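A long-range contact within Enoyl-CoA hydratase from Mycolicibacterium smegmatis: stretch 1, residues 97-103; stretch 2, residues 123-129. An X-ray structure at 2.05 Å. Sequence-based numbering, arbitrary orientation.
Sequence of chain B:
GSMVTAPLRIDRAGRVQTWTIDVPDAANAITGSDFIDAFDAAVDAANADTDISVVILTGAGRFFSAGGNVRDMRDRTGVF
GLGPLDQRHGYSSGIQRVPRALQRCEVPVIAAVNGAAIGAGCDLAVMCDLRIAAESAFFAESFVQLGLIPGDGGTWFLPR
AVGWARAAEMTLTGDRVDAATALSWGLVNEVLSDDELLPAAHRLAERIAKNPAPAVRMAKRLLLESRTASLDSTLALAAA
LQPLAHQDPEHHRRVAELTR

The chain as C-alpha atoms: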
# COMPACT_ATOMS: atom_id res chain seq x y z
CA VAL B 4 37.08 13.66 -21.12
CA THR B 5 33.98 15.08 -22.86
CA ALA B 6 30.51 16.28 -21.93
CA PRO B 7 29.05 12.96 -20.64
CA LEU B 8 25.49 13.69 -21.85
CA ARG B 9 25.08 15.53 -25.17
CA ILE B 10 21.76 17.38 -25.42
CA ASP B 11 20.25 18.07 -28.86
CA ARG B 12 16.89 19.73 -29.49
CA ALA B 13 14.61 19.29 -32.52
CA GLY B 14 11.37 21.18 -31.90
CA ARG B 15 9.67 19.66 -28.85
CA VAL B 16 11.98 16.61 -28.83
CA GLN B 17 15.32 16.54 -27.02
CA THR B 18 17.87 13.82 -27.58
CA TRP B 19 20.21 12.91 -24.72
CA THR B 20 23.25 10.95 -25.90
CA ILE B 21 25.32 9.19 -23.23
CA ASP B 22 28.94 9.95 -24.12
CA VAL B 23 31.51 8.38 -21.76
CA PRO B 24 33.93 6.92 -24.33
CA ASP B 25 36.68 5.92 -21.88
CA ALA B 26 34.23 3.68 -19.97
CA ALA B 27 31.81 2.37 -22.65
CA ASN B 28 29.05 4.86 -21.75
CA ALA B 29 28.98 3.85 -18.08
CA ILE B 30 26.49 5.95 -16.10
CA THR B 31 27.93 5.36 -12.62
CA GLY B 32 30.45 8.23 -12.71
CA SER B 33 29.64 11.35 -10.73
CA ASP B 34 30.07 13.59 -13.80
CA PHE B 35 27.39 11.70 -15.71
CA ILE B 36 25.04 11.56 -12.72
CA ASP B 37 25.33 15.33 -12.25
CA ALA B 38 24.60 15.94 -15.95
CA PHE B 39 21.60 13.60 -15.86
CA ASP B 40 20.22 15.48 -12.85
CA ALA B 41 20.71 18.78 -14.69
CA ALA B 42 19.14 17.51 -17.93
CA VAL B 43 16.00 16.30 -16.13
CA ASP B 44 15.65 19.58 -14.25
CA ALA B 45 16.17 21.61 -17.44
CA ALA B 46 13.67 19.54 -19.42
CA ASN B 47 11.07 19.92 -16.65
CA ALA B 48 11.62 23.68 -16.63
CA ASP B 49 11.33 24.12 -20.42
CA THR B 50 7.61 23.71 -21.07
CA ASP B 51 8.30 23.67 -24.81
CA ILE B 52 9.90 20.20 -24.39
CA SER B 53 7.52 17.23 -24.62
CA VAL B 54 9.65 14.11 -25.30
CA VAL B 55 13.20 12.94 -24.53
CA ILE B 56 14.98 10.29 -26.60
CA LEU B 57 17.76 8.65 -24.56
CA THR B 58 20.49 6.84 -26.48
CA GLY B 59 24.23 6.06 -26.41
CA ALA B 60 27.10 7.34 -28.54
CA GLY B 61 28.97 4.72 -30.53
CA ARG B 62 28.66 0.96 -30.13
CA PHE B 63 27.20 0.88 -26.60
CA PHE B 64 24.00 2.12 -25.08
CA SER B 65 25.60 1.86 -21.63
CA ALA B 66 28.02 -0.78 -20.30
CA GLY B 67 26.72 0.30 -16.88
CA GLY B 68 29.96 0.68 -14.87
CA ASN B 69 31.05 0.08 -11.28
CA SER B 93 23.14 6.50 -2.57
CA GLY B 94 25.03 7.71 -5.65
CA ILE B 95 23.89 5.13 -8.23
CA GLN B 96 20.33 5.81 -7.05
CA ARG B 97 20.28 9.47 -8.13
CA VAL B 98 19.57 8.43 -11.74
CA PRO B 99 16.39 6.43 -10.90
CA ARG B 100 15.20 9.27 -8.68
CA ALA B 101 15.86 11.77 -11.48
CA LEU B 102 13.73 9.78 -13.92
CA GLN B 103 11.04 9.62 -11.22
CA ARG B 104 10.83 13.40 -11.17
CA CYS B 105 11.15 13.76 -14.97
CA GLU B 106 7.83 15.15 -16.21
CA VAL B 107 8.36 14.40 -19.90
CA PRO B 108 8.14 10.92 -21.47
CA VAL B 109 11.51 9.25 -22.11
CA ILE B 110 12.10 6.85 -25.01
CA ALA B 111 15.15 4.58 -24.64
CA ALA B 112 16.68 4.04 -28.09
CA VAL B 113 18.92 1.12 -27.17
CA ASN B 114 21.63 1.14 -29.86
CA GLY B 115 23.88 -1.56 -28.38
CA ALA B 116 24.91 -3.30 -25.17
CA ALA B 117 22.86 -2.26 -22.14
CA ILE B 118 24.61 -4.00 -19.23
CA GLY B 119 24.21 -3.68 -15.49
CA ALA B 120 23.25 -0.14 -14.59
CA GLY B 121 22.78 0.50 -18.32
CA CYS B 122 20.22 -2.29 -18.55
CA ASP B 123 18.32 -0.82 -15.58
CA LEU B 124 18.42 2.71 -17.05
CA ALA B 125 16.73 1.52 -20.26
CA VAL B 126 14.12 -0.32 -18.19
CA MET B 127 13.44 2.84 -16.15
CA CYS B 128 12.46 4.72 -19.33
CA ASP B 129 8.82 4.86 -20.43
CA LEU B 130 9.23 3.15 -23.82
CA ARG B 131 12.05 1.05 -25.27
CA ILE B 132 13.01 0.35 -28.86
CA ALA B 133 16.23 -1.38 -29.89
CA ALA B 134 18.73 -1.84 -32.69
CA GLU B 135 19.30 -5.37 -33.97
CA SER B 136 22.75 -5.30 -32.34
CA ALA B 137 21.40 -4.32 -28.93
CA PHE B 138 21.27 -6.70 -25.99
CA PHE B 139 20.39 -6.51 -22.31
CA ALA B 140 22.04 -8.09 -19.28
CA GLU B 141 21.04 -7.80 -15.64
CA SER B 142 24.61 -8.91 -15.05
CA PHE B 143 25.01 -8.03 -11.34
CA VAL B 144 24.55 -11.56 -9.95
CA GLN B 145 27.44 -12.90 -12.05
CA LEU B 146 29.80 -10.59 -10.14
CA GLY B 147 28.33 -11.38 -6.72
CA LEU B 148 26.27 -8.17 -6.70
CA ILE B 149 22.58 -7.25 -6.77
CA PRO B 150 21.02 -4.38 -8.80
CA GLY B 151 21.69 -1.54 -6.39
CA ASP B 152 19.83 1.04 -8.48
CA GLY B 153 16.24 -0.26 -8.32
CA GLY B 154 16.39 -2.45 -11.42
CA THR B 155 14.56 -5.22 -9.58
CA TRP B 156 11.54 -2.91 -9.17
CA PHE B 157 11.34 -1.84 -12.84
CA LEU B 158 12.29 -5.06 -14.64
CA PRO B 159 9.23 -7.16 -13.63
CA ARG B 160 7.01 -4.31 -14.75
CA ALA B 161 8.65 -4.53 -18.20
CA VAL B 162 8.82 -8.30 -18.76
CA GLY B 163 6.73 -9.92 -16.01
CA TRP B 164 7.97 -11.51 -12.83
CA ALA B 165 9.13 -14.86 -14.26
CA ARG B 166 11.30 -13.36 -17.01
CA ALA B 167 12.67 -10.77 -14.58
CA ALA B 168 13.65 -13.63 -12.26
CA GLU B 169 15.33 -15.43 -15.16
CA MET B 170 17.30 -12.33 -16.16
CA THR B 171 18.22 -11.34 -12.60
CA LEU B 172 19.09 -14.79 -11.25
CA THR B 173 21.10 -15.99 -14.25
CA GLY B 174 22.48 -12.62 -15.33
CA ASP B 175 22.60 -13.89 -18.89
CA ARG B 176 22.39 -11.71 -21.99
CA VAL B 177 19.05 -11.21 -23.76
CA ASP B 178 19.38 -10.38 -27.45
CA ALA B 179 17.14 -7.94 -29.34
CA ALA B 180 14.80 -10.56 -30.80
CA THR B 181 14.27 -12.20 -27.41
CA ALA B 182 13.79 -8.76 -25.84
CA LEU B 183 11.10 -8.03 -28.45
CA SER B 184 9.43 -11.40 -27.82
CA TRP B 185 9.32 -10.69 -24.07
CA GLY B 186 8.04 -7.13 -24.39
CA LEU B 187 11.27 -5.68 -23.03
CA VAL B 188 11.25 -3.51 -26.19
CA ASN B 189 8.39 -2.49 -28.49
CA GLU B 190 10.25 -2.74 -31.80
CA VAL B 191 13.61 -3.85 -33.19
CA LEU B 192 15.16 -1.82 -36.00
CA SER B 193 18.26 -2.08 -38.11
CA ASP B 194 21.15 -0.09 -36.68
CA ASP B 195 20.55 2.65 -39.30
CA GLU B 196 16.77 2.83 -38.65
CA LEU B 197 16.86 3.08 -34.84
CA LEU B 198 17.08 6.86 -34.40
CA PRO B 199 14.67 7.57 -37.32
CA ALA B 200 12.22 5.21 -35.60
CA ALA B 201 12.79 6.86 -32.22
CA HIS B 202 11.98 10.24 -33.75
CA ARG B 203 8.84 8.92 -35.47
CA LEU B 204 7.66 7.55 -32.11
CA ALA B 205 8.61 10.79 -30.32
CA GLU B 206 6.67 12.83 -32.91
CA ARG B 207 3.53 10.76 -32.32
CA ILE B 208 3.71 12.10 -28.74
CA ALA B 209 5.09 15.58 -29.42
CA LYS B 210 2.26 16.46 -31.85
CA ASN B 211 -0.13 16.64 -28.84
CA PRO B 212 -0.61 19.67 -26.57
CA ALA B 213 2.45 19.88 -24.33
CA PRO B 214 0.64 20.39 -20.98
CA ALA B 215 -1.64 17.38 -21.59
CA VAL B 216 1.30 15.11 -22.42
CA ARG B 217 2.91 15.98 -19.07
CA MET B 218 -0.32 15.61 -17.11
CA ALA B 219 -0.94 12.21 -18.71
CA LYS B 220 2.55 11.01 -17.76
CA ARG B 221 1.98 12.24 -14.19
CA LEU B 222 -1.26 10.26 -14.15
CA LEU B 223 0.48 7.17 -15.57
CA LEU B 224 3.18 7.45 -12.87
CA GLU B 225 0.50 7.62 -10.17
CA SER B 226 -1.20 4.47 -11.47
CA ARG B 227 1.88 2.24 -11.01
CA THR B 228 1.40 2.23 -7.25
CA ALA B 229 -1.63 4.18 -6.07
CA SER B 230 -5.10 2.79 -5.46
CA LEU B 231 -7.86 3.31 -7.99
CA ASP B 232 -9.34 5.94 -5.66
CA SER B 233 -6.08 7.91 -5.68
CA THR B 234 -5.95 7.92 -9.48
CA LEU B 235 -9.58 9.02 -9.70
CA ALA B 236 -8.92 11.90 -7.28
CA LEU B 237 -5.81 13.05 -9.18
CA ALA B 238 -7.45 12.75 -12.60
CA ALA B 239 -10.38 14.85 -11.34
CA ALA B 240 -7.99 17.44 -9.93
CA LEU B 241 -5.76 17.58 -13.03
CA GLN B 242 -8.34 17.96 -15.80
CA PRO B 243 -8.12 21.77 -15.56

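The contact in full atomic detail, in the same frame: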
# COMPACT_ATOMS: atom_id res chain seq x y z
N ARG B 97 20.71 8.15 -7.68
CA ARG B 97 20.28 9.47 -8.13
C ARG B 97 19.64 9.40 -9.51
O ARG B 97 18.69 10.15 -9.79
CB ARG B 97 21.47 10.43 -8.13
CG ARG B 97 21.90 10.87 -6.74
CD ARG B 97 23.17 11.70 -6.79
NE ARG B 97 23.03 12.89 -7.62
CZ ARG B 97 24.04 13.66 -7.99
NH1 ARG B 97 25.28 13.39 -7.61
NH2 ARG B 97 23.81 14.73 -8.74
N VAL B 98 20.16 8.55 -10.40
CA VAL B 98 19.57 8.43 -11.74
C VAL B 98 18.13 7.92 -11.70
O VAL B 98 17.26 8.55 -12.33
CB VAL B 98 20.48 7.56 -12.63
CG1 VAL B 98 19.70 7.03 -13.84
CG2 VAL B 98 21.68 8.34 -13.07
N PRO B 99 17.80 6.82 -11.00
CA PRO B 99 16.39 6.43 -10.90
C PRO B 99 15.51 7.52 -10.32
O PRO B 99 14.40 7.75 -10.81
CB PRO B 99 16.42 5.21 -9.97
CG PRO B 99 17.80 4.73 -10.01
CD PRO B 99 18.68 5.87 -10.29
N ARG B 100 16.00 8.22 -9.29
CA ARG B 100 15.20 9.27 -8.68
C ARG B 100 15.02 10.44 -9.64
O ARG B 100 13.97 11.09 -9.62
CB ARG B 100 15.86 9.74 -7.38
CG ARG B 100 15.89 8.65 -6.30
CD ARG B 100 16.26 9.21 -4.95
NE ARG B 100 16.39 8.15 -3.96
CZ ARG B 100 15.37 7.58 -3.33
NH1 ARG B 100 14.12 7.94 -3.58
NH2 ARG B 100 15.61 6.60 -2.45
N ALA B 101 16.02 10.72 -10.48
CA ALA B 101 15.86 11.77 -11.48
C ALA B 101 14.76 11.42 -12.48
O ALA B 101 13.90 12.26 -12.79
CB ALA B 101 17.20 12.03 -12.19
N LEU B 102 14.76 10.18 -12.97
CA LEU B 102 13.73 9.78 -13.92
C LEU B 102 12.36 9.80 -13.27
O LEU B 102 11.36 10.08 -13.94
CB LEU B 102 14.05 8.39 -14.46
CG LEU B 102 14.87 8.42 -15.74
CD1 LEU B 102 15.13 7.01 -16.20
CD2 LEU B 102 14.16 9.24 -16.83
N GLN B 103 12.30 9.56 -11.95
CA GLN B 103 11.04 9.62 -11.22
C GLN B 103 10.47 11.02 -11.18
O GLN B 103 9.26 11.18 -11.09
CB GLN B 103 11.23 9.12 -9.79
CG GLN B 103 11.20 7.61 -9.60
CD GLN B 103 9.88 7.01 -10.03
OE1 GLN B 103 9.78 6.34 -11.07
NE2 GLN B 103 8.84 7.23 -9.23
N ASP B 123 19.36 -1.36 -16.46
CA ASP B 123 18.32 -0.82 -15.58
C ASP B 123 17.86 0.56 -16.05
O ASP B 123 16.67 0.88 -15.96
CB ASP B 123 18.84 -0.75 -14.15
CG ASP B 123 19.19 -2.12 -13.60
OD1 ASP B 123 18.91 -3.10 -14.29
OD2 ASP B 123 19.75 -2.22 -12.50
N LEU B 124 18.79 1.40 -16.52
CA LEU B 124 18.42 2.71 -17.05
C LEU B 124 17.41 2.58 -18.19
O LEU B 124 16.38 3.26 -18.20
CB LEU B 124 19.67 3.45 -17.52
CG LEU B 124 19.45 4.80 -18.22
CD1 LEU B 124 18.78 5.79 -17.31
CD2 LEU B 124 20.77 5.35 -18.74
N ALA B 125 17.68 1.70 -19.17
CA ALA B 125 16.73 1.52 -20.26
C ALA B 125 15.36 1.10 -19.74
O ALA B 125 14.33 1.63 -20.17
CB ALA B 125 17.25 0.48 -21.25
N VAL B 126 15.35 0.20 -18.77
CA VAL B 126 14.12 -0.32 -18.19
C VAL B 126 13.38 0.74 -17.38
O VAL B 126 12.16 0.66 -17.21
CB VAL B 126 14.51 -1.56 -17.36
CG1 VAL B 126 13.35 -2.12 -16.70
CG2 VAL B 126 15.13 -2.61 -18.28
N MET B 127 14.09 1.75 -16.88
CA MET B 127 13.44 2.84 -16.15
C MET B 127 12.77 3.85 -17.07
O MET B 127 12.01 4.70 -16.58
CB MET B 127 14.46 3.58 -15.29
CG MET B 127 15.00 2.80 -14.12
SD MET B 127 16.46 3.67 -13.47
CE MET B 127 17.12 2.34 -12.47
N CYS B 128 13.09 3.84 -18.36
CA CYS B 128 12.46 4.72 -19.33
C CYS B 128 11.04 4.26 -19.63
O CYS B 128 10.64 3.14 -19.31
CB CYS B 128 13.31 4.78 -20.60
SG CYS B 128 14.95 5.55 -20.33
N ASP B 129 10.24 5.16 -20.24
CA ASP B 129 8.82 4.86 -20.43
C ASP B 129 8.59 3.87 -21.55
O ASP B 129 7.69 3.01 -21.45
CB ASP B 129 8.04 6.15 -20.69
CG ASP B 129 8.16 7.14 -19.54
OD1 ASP B 129 7.81 6.77 -18.40
OD2 ASP B 129 8.63 8.27 -19.76
O HOH W 1 11.03 5.98 -14.20

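Two helical segments, residues 97-103 and 123-127, run nearly parallel, with 12° between their N-to-C directions and 10.5 Å between their axes at closest approach. At that spacing the contact is made mainly by side chains; it buries 242 Å² over both sides and contains no direct hydrogen bond from one stretch to the other. Met 127 and Leu 102 cover the most surface, 72 and 67 Å², and the rest of the packing is arranged around them. Both point their CA-to-CB bonds toward the opposing stretch, and they meet where Leu 102 CD1 lies 3.6 Å from Met 127 CB, at the base of the methionine side chain. From there Met 127 extends (chi1 m, chi2 and chi3 both t), which carries its terminal methyl away from Leu 102 and along the neighbouring helix to Pro 99. Met 127 CE stops 3.5 Å from Pro 99 CG, so one long, flexible side chain touches residues almost one helical turn apart. The CA atoms of Pro 99 and Met 127 are 7.0 Å apart, the nearest backbone register of the pair.

Leu 102 holds chi1 at -92°, between the standard wells, with chi2 t. Its CD1 methyl is a shared contact point: besides Met 127 CB, it lies 4.0 Å from Leu 124 CD1 and 4.4 Å from Cys 128 SG, the last a looser approach. Cys 128 directs its CA-to-CB bond away from the first stretch, and it adds only 14 Å² to the contact. Leu 124 sets out sideways, but with chi1 t and chi2 p its end comes nearer, bringing CD1 within reach of Leu 102 and also to 3.8 Å from Val 98 CG1. Val 98, with chi1 t, points toward the second stretch; the four-residue step to Leu 102 places both on the same side of their helix, and the backbone hydrogen bond from Leu 102 N to Val 98 O (3.1 Å) spans that turn. Leu 124 CD1 thus packs against both residues.

The polar link across the contact is indirect. A water donates to Met 127 O, with its oxygen 2.9 Å from that atom, and makes a weak hydrogen bond to Gln 103 OE1 at 3.4 Å, again as donor. Gln 103 starts away from the second stretch, but its end comes nearer, leaving room for the water to bridge the gap. Arg 100 also points away and remains exposed, outside the apolar packing.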